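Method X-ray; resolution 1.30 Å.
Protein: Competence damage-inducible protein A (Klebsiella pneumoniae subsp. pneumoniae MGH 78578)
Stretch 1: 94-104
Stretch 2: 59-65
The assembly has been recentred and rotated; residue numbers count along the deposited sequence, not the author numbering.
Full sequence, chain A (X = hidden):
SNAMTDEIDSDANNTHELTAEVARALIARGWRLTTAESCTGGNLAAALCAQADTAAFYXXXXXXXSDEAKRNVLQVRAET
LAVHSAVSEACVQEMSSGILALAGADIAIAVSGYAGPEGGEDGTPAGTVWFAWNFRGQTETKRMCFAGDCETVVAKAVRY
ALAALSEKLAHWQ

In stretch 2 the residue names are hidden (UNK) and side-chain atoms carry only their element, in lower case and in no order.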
# COMPACT_ATOMS: atom_id res chain seq x y z
N GLU A 94 -16.44 -5.05 5.52
CA GLU A 94 -15.71 -6.31 5.60
C GLU A 94 -14.20 -6.12 5.38
O GLU A 94 -13.39 -6.79 6.03
CB GLU A 94 -16.29 -7.34 4.64
CG GLU A 94 -17.69 -7.81 5.07
CD GLU A 94 -18.25 -8.90 4.19
OE1 GLU A 94 -17.50 -9.50 3.44
OE2 GLU A 94 -19.46 -9.18 4.25
N MET A 95 -13.83 -5.21 4.48
CA MET A 95 -12.40 -4.90 4.28
C MET A 95 -11.79 -4.38 5.59
O MET A 95 -10.69 -4.81 5.98
CB MET A 95 -12.20 -3.83 3.20
CG MET A 95 -12.42 -4.32 1.80
SD MET A 95 -12.34 -3.02 0.55
CE MET A 95 -10.61 -2.62 0.57
N SER A 96 -12.50 -3.47 6.26
CA SER A 96 -11.98 -2.86 7.48
C SER A 96 -11.82 -3.91 8.58
O SER A 96 -10.84 -3.92 9.29
CB SER A 96 -12.84 -1.68 7.94
OG SER A 96 -14.06 -2.07 8.55
N SER A 97 -12.81 -4.81 8.69
CA SER A 97 -12.71 -5.88 9.68
C SER A 97 -11.55 -6.83 9.38
O SER A 97 -10.83 -7.25 10.31
CB SER A 97 -14.02 -6.68 9.75
OG SER A 97 -15.07 -5.86 10.17
N GLY A 98 -11.38 -7.18 8.11
CA GLY A 98 -10.32 -8.08 7.73
C GLY A 98 -8.94 -7.53 8.02
O GLY A 98 -8.08 -8.23 8.55
N ILE A 99 -8.73 -6.25 7.70
CA ILE A 99 -7.41 -5.65 7.96
C ILE A 99 -7.18 -5.35 9.43
O ILE A 99 -6.06 -5.52 9.93
CB ILE A 99 -7.17 -4.44 7.04
CG1 ILE A 99 -5.68 -4.04 7.01
CG2 ILE A 99 -8.01 -3.23 7.42
CD1 ILE A 99 -4.70 -5.13 6.62
N LEU A 100 -8.25 -4.99 10.16
CA LEU A 100 -8.10 -4.79 11.61
C LEU A 100 -7.58 -6.09 12.24
O LEU A 100 -6.66 -6.04 13.06
CB LEU A 100 -9.43 -4.38 12.24
CG LEU A 100 -9.37 -3.88 13.67
CD1 LEU A 100 -8.89 -2.44 13.71
CD2 LEU A 100 -10.74 -3.99 14.33
N ALA A 101 -8.18 -7.23 11.86
CA ALA A 101 -7.80 -8.54 12.39
C ALA A 101 -6.37 -8.92 11.98
O ALA A 101 -5.60 -9.36 12.83
CB ALA A 101 -8.78 -9.60 11.94
N LEU A 102 -6.03 -8.76 10.70
CA LEU A 102 -4.71 -9.11 10.23
C LEU A 102 -3.62 -8.32 10.95
O LEU A 102 -2.61 -8.89 11.39
CB LEU A 102 -4.63 -8.91 8.73
CG LEU A 102 -3.28 -9.19 8.04
CD1 LEU A 102 -2.84 -10.65 8.20
CD2 LEU A 102 -3.32 -8.88 6.55
N ALA A 103 -3.81 -7.00 11.06
CA ALA A 103 -2.81 -6.11 11.67
C ALA A 103 -2.81 -6.09 13.20
O ALA A 103 -1.86 -5.64 13.81
CB ALA A 103 -2.98 -4.70 11.13
N GLY A 104 -3.89 -6.55 13.84
CA GLY A 104 -4.02 -6.44 15.30
C GLY A 104 -4.06 -5.00 15.78
O GLY A 104 -3.65 -4.69 16.90
N UNK A 59 1.97 0.01 11.01
CA UNK A 59 2.90 -0.86 10.33
C UNK A 59 2.38 -1.75 9.23
O UNK A 59 3.21 -2.27 8.54
c UNK A 59 2.81 -2.50 12.22
o UNK A 59 3.02 -2.50 13.45
o UNK A 59 1.92 -3.16 11.68
c UNK A 59 3.69 -1.68 11.34
N UNK A 60 1.06 -1.84 9.02
CA UNK A 60 0.52 -2.71 7.99
C UNK A 60 -0.51 -2.01 7.11
O UNK A 60 -1.47 -1.42 7.62
c UNK A 60 -0.13 -3.94 8.64
o UNK A 60 0.86 -4.65 9.41
c UNK A 60 -0.73 -4.90 7.61
N UNK A 61 -0.32 -2.11 5.81
CA UNK A 61 -1.31 -1.73 4.83
C UNK A 61 -1.40 -2.78 3.75
O UNK A 61 -0.42 -3.44 3.43
N UNK A 62 -2.57 -2.89 3.16
CA UNK A 62 -2.74 -3.71 1.97
C UNK A 62 -3.41 -2.95 0.85
O UNK A 62 -4.17 -2.00 1.09
c UNK A 62 -2.83 -5.81 3.35
c UNK A 62 -3.50 -5.02 2.24
c UNK A 62 -4.98 -4.78 2.58
N UNK A 63 -3.11 -3.39 -0.37
CA UNK A 63 -3.75 -2.93 -1.59
C UNK A 63 -4.34 -4.18 -2.22
O UNK A 63 -3.62 -5.11 -2.57
c UNK A 63 -2.12 -1.09 -1.81
c UNK A 63 -3.43 -1.80 -3.80
c UNK A 63 -2.75 -2.25 -2.52
N UNK A 64 -5.67 -4.20 -2.34
CA UNK A 64 -6.43 -5.35 -2.86
C UNK A 64 -7.29 -4.81 -3.98
O UNK A 64 -8.39 -4.31 -3.74
o UNK A 64 -8.09 -5.03 -1.12
c UNK A 64 -7.28 -6.01 -1.76
c UNK A 64 -6.39 -6.67 -0.72
N UNK A 65 -6.75 -4.82 -5.20
CA UNK A 65 -7.30 -4.06 -6.33
C UNK A 65 -8.49 -4.72 -7.05
O UNK A 65 -9.20 -4.05 -7.79
c UNK A 65 -6.51 -0.12 -8.41
c UNK A 65 -6.96 -1.54 -10.30
c UNK A 65 -6.84 -0.27 -9.74
c UNK A 65 -6.74 -2.65 -9.52
c UNK A 65 -6.16 -3.71 -7.30
c UNK A 65 -6.42 -2.52 -8.16
c UNK A 65 -6.29 -1.24 -7.63

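Position 59 carries two side-chain carbons, the second bearing two oxygens: a short carboxylate. Its CA-to-CB bond points sideways and no atom comes within contact distance of the helix. This is Asp 59. A charged group suits this partly exposed place, and its OD2 is hydrogen-bonded elsewhere in the structure.

At position 60 one carbon carries an oxygen and a carbon. Its CB lies 3.9 Å from CB of Ala 103, and its terminal carbon approaches Ile 99. The residue is Thr 60. Its OG1 donates a hydrogen bond to OD1 of Asp 59 (2.9 Å), so the hydroxyl is satisfied by the preceding residue, while its methyl CG2 packs 4.1 Å from CD1 of Ile 99. Here the backbones come closest in register, CA of Thr 60 lying 6.0 Å from CA of Ala 103, and the small alanine side chain fits that narrow gap.

Position 61 has no side-chain atoms and is therefore Gly 61. A CB here would point away from the helix, so the alternation of the strand leaves this residue almost no part in the contact.

Position 62 shows one carbon carrying two more, with no oxygen. One terminal carbon meets both Ile 99 and Leu 102. This is Val 62, whose CG1 lies 3.8 Å from CD1 of Ile 99 and 4.5 Å from CD2 of Leu 102. A branched, wholly apolar side chain suits this buried place facing two aliphatic partners.

Position 63 has the same three carbons, but its CA-to-CB bond points away and it touches nothing on the helix. It is Val 63, apolar and so buried without leaving a polar group unpaired.

Position 64 again has a carbon bearing one oxygen and one carbon; its CA-to-CB bond points toward the helix and its oxygen meets Met 95. It is Thr 64. OG1 lies 3.9 Å from CE of Met 95; the hydroxyl finds its hydrogen bond elsewhere in the structure, which makes it tolerable in a buried site.

Position 65 has one carbon leading to a six-carbon ring and touches nothing on the helix. It is Phe 65, beyond the strand; its CB, the nearest side-chain atom, is 9.1 Å from CE of Met 95, so the helix leaves the large ring room.

The contact pairs alternate strand residues 60, 62 and 64 with Ala 103, Ile 99 and Met 95, spaced one helical turn apart. The elements run at 144°, and their axes approach to 9.1 Å. No hydrogen bond crosses between them; the contact, mostly side-chain packing, buries 248 Å² summed over both sides.

Stretch 2 (59-65) DTGVVTF
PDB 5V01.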